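PDB 1V4V: UDP-N-Acetylglucosamine 2-Epimerase from Thermus thermophilus, which probably interconverts UDP-N-acetylglucosamine and UDP-N-acetylmannosamine by epimerising the sugar at C2, and forms a homodimer. Local coordinates for residues L172-T177 with G354-R359; V118-A123 with L142-T147. One frame throughout, in Å; residues are numbered along the deposited sequence.

Contact 1: L172-T177 with G354-R359; sequences LVTGQT and GLMVAR
M356, a selenomethionine, reaches from helix 353-364 to the end of strand 171-173 and makes the largest share of an apolar contact. The bend at chi3 (51°) turns CE back so that it lies among three consecutive residues. L172 presents its branch to this methyl, with CG and CD1 of L172 each 3.8 Å from CE of M356, while CD2 of L172 sits 3.6 Å from the backbone O of M356. The side chains of T174 and M356 run past one another in opposing senses, CG2 of T174 3.9 Å from CE of M356. V173 contributes its backbone: its O lies 3.0 Å from CE of M356, a tight approach for a methyl carbon. The second apolar group is made of methyls alone, CG2 of V357 standing 4.1 Å from CG2 of T174 and 4.3 Å from CG2 of T177.

One polar bond lies within 172-177. With chi1 at 65°, OG1 of T174 has the backbone N on one hand and the carbonyl carbon on the other, and it donates to O of G175 at 2.8 Å, in the carbonyl plane and on a lone pair. CG2 is thereby left to face the helix. T177 divides its side chain similarly: CG2 stands 4.0 Å from N of G354, and OG1 bonds outside the loop, to the backbone O of K20.

Strand 171-173 is an outermost strand of the seven-stranded parallel sheet, and helix 353-364 packs beside it and strand 149-152, toward this edge. F151 of strand 149-152 touches L172, T174 and V357, and V24 of helix 15-29 touches T177 and V357.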
loop_
_atom_site.group_PDB
_atom_site.type_symbol
_atom_site.label_atom_id
_atom_site.label_comp_id
_atom_site.label_asym_id
_atom_site.label_seq_id
_atom_site.Cartn_x
_atom_site.Cartn_y
_atom_site.Cartn_z
ATOM N N LEU A 172 4.388 12.507 11.143
ATOM C CA LEU A 172 5.016 13.766 11.539
ATOM C C LEU A 172 4.556 14.836 10.550
ATOM O O LEU A 172 4.693 14.656 9.347
ATOM C CB LEU A 172 6.543 13.644 11.477
ATOM C CG LEU A 172 7.364 14.897 11.808
ATOM C CD1 LEU A 172 7.233 15.222 13.287
ATOM C CD2 LEU A 172 8.829 14.661 11.466
ATOM N N VAL A 173 3.987 15.930 11.048
ATOM C CA VAL A 173 3.545 17.015 10.167
ATOM C C VAL A 173 4.775 17.894 9.976
ATOM O O VAL A 173 5.279 18.482 10.928
ATOM C CB VAL A 173 2.406 17.837 10.800
ATOM C CG1 VAL A 173 2.018 18.979 9.881
ATOM C CG2 VAL A 173 1.202 16.943 11.044
ATOM N N THR A 174 5.247 17.988 8.736
ATOM C CA THR A 174 6.465 18.731 8.446
ATOM C C THR A 174 6.327 20.027 7.658
ATOM O O THR A 174 7.221 20.869 7.699
ATOM C CB THR A 174 7.437 17.849 7.650
ATOM O OG1 THR A 174 6.854 17.552 6.373
ATOM C CG2 THR A 174 7.710 16.543 8.390
ATOM N N GLY A 175 5.216 20.190 6.952
ATOM C CA GLY A 175 5.065 21.357 6.101
ATOM C C GLY A 175 5.684 20.893 4.791
ATOM O O GLY A 175 6.151 19.754 4.716
ATOM N N GLN A 176 5.722 21.739 3.765
ATOM C CA GLN A 176 6.279 21.312 2.485
ATOM C C GLN A 176 7.775 21.543 2.289
ATOM O O GLN A 176 8.279 22.642 2.520
ATOM C CB GLN A 176 5.510 21.980 1.342
ATOM C CG GLN A 176 4.023 21.672 1.348
ATOM C CD GLN A 176 3.351 22.022 0.033
ATOM O OE1 GLN A 176 2.150 22.301 -0.011
ATOM N NE2 GLN A 176 4.121 21.997 -1.051
ATOM N N THR A 177 8.490 20.506 1.856
ATOM C CA THR A 177 9.919 20.654 1.623
ATOM C C THR A 177 10.126 21.560 0.412
ATOM O O THR A 177 11.217 22.094 0.205
ATOM C CB THR A 177 10.615 19.296 1.369
ATOM O OG1 THR A 177 10.082 18.687 0.188
ATOM C CG2 THR A 177 10.419 18.368 2.562
ATOM N N GLY A 354 12.659 20.071 5.446
ATOM C CA GLY A 354 13.709 19.109 5.170
ATOM C C GLY A 354 14.438 18.705 6.432
ATOM O O GLY A 354 14.770 17.534 6.623
ATOM N N LEU A 355 14.691 19.677 7.301
ATOM C CA LEU A 355 15.379 19.401 8.553
ATOM C C LEU A 355 14.518 18.515 9.443
ATOM O O LEU A 355 15.031 17.634 10.130
ATOM C CB LEU A 355 15.709 20.708 9.281
ATOM C CG LEU A 355 16.471 20.577 10.603
ATOM C CD1 LEU A 355 17.778 19.827 10.376
ATOM C CD2 LEU A 355 16.742 21.963 11.172
HETATM N N MSE A 356 13.208 18.751 9.433
HETATM C CA MSE A 356 12.300 17.947 10.241
HETATM C C MSE A 356 12.230 16.512 9.732
HETATM O O MSE A 356 12.182 15.571 10.528
HETATM C CB MSE A 356 10.901 18.562 10.263
HETATM C CG MSE A 356 10.764 19.726 11.234
HETATM SE SE MSE A 356 8.947 20.343 11.363
HETATM C CE MSE A 356 8.133 18.613 11.703
ATOM N N VAL A 357 12.219 16.339 8.412
ATOM C CA VAL A 357 12.189 15.000 7.834
ATOM C C VAL A 357 13.469 14.288 8.258
ATOM O O VAL A 357 13.432 13.146 8.727
ATOM C CB VAL A 357 12.120 15.046 6.287
ATOM C CG1 VAL A 357 12.335 13.647 5.700
ATOM C CG2 VAL A 357 10.771 15.593 5.847
ATOM N N ALA A 358 14.599 14.979 8.111
ATOM C CA ALA A 358 15.900 14.423 8.475
ATOM C C ALA A 358 15.947 14.024 9.946
ATOM O O ALA A 358 16.453 12.955 10.293
ATOM C CB ALA A 358 17.007 15.436 8.171
ATOM N N ARG A 359 15.421 14.886 10.809
ATOM C CA ARG A 359 15.410 14.606 12.238
ATOM C C ARG A 359 14.436 13.478 12.553
ATOM O O ARG A 359 14.628 12.732 13.512
ATOM C CB ARG A 359 15.040 15.867 13.022
ATOM C CG ARG A 359 16.163 16.900 13.046
ATOM C CD ARG A 359 15.738 18.200 13.701
ATOM N NE ARG A 359 16.867 19.119 13.850
ATOM C CZ ARG A 359 16.759 20.380 14.258
ATOM N NH1 ARG A 359 15.568 20.883 14.557
ATOM N NH2 ARG A 359 17.843 21.137 14.374
#

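Contact 2: V118-A123 with L142-T147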
loop_
_atom_site.group_PDB
_atom_site.type_symbol
_atom_site.label_atom_id
_atom_site.label_comp_id
_atom_site.label_asym_id
_atom_site.label_seq_id
_atom_site.Cartn_x
_atom_site.Cartn_y
_atom_site.Cartn_z
ATOM N N VAL A 118 10.906 2.256 5.687
ATOM C CA VAL A 118 10.636 3.228 4.633
ATOM C C VAL A 118 9.933 4.472 5.155
ATOM O O VAL A 118 9.031 4.386 5.990
ATOM C CB VAL A 118 9.738 2.608 3.532
ATOM C CG1 VAL A 118 9.332 3.675 2.515
ATOM C CG2 VAL A 118 10.470 1.478 2.849
ATOM N N GLY A 119 10.351 5.626 4.647
ATOM C CA GLY A 119 9.733 6.884 5.035
ATOM C C GLY A 119 9.132 7.484 3.778
ATOM O O GLY A 119 9.741 7.412 2.711
ATOM N N HIS A 120 7.942 8.066 3.889
ATOM C CA HIS A 120 7.274 8.657 2.731
ATOM C C HIS A 120 7.139 10.170 2.896
ATOM O O HIS A 120 6.395 10.644 3.758
ATOM C CB HIS A 120 5.887 8.026 2.566
ATOM C CG HIS A 120 5.262 8.280 1.233
ATOM N ND1 HIS A 120 3.971 7.896 0.935
ATOM C CD2 HIS A 120 5.754 8.844 0.105
ATOM C CE1 HIS A 120 3.699 8.207 -0.318
ATOM N NE2 HIS A 120 4.765 8.785 -0.846
ATOM N N VAL A 121 7.866 10.918 2.068
ATOM C CA VAL A 121 7.848 12.381 2.113
ATOM C C VAL A 121 6.631 12.953 1.377
ATOM O O VAL A 121 6.246 12.466 0.311
ATOM C CB VAL A 121 9.157 12.952 1.507
ATOM C CG1 VAL A 121 9.170 14.479 1.591
ATOM C CG2 VAL A 121 10.368 12.373 2.254
ATOM N N GLU A 122 6.035 13.986 1.968
ATOM C CA GLU A 122 4.849 14.657 1.436
ATOM C C GLU A 122 3.692 13.675 1.287
ATOM O O GLU A 122 2.991 13.675 0.279
ATOM C CB GLU A 122 5.136 15.320 0.082
ATOM C CG GLU A 122 4.156 16.465 -0.220
ATOM C CD GLU A 122 4.244 17.001 -1.641
ATOM O OE1 GLU A 122 5.349 17.375 -2.084
ATOM O OE2 GLU A 122 3.194 17.062 -2.315
ATOM N N ALA A 123 3.494 12.856 2.314
ATOM C CA ALA A 123 2.447 11.836 2.332
ATOM C C ALA A 123 1.110 12.281 2.925
ATOM O O ALA A 123 1.050 13.193 3.751
ATOM C CB ALA A 123 2.950 10.617 3.095
ATOM N N LEU A 142 -1.008 2.234 -1.133
ATOM C CA LEU A 142 -0.202 1.017 -1.010
ATOM C C LEU A 142 1.127 1.358 -0.333
ATOM O O LEU A 142 1.553 0.680 0.599
ATOM C CB LEU A 142 0.067 0.411 -2.392
ATOM C CG LEU A 142 -1.124 -0.227 -3.118
ATOM C CD1 LEU A 142 -0.725 -0.556 -4.553
ATOM C CD2 LEU A 142 -1.574 -1.503 -2.375
ATOM N N THR A 143 1.778 2.418 -0.806
ATOM C CA THR A 143 3.046 2.837 -0.223
ATOM C C THR A 143 2.918 3.120 1.271
ATOM O O THR A 143 3.783 2.722 2.063
ATOM C CB THR A 143 3.593 4.097 -0.919
ATOM O OG1 THR A 143 3.819 3.813 -2.306
ATOM C CG2 THR A 143 4.919 4.534 -0.280
ATOM N N ASP A 144 1.839 3.789 1.669
ATOM C CA ASP A 144 1.657 4.113 3.080
ATOM C C ASP A 144 1.345 2.928 3.977
ATOM O O ASP A 144 1.503 3.007 5.191
ATOM C CB ASP A 144 0.608 5.211 3.249
ATOM C CG ASP A 144 1.104 6.548 2.733
ATOM O OD1 ASP A 144 2.339 6.724 2.677
ATOM O OD2 ASP A 144 0.273 7.413 2.390
ATOM N N VAL A 145 0.892 1.827 3.393
ATOM C CA VAL A 145 0.651 0.636 4.199
ATOM C C VAL A 145 2.015 0.193 4.744
ATOM O O VAL A 145 2.136 -0.220 5.895
ATOM C CB VAL A 145 0.079 -0.520 3.343
ATOM C CG1 VAL A 145 0.258 -1.853 4.070
ATOM C CG2 VAL A 145 -1.386 -0.274 3.052
ATOM N N LEU A 146 3.038 0.313 3.902
ATOM C CA LEU A 146 4.397 -0.113 4.231
ATOM C C LEU A 146 5.302 0.884 4.948
ATOM O O LEU A 146 6.379 0.515 5.411
ATOM C CB LEU A 146 5.117 -0.540 2.952
ATOM C CG LEU A 146 4.370 -1.494 2.027
ATOM C CD1 LEU A 146 5.238 -1.773 0.815
ATOM C CD2 LEU A 146 4.027 -2.784 2.775
ATOM N N THR A 147 4.879 2.135 5.047
ATOM C CA THR A 147 5.726 3.153 5.655
ATOM C C THR A 147 5.898 3.135 7.167
ATOM O O THR A 147 4.938 2.965 7.928
ATOM C CB THR A 147 5.248 4.546 5.244
ATOM O OG1 THR A 147 3.910 4.741 5.709
ATOM C CG2 THR A 147 5.282 4.683 3.733
HETATM O O HOH W 1 8.697 0.446 6.642
#
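A buried histidine-carboxylate hydrogen bond, H120 to D144, ties strand 118-121 to the last turns of helix 136-146, with methyl packing around it. ND1 of H120 donates to OD1 of D144 at 2.7 Å, and the N-H...O angle of 177° makes the bond nearly straight. The acceptor lies in the ring plane; on the aspartate side, OD1 is met on its syn side, 27° out of the carboxylate plane. Over one face of the H120 ring, offset toward the rim, CG2 of T143 makes a CH-pi contact 3.9 Å from the ring centroid of H120.

Strand and helix are the first two elements of a beta-alpha-beta unit completed by strand 149-152, within the Rossmann-like sheet of a GT-B fold; the axes of 118-121 and 142-146 approach to 8.5 Å, their N-to-C directions 135° apart. The ring is fixed from its other nitrogen too, NE2 bonding to O of G99, while OD2 of D144 forms a salt bridge with R126. An alanine in place of H120 would probably leave OD1 of D144 without this donor, with the nearby carboxylate of D150 still beside it, and open a gap beneath the T143 methyl.

Beyond the ring, CG2 of T147 packs 3.6 Å from CB of H120, and CA of T147 makes a CA-H...O contact of 3.5 Å with O of V118. One water bridges the backbones, accepting from N of V118 at 3.0 Å and donating to O of L146 at 2.6 Å.

How the contacts relate
Contacts 1 and 2 reach the same seven-stranded parallel sheet, at its outermost strand 171-173 and, two strands inward, at 118-121; strand 149-152 lies between. Their centres are about 14 Å apart, and they touch through V121, whose CG2 is 4.2 Å from CG1 of V357 and whose CG1 is 4.2 Å from CG2 of T177. Along the chain they come in series: contact 2 lies within a local beta-alpha-beta unit, whereas contact 1 returns a helix from near the C-terminus to the same domain. The helical segment of contact 2 also meets the second subunit, through L142, V145 and L146, while no other chain touches the segments of contact 1.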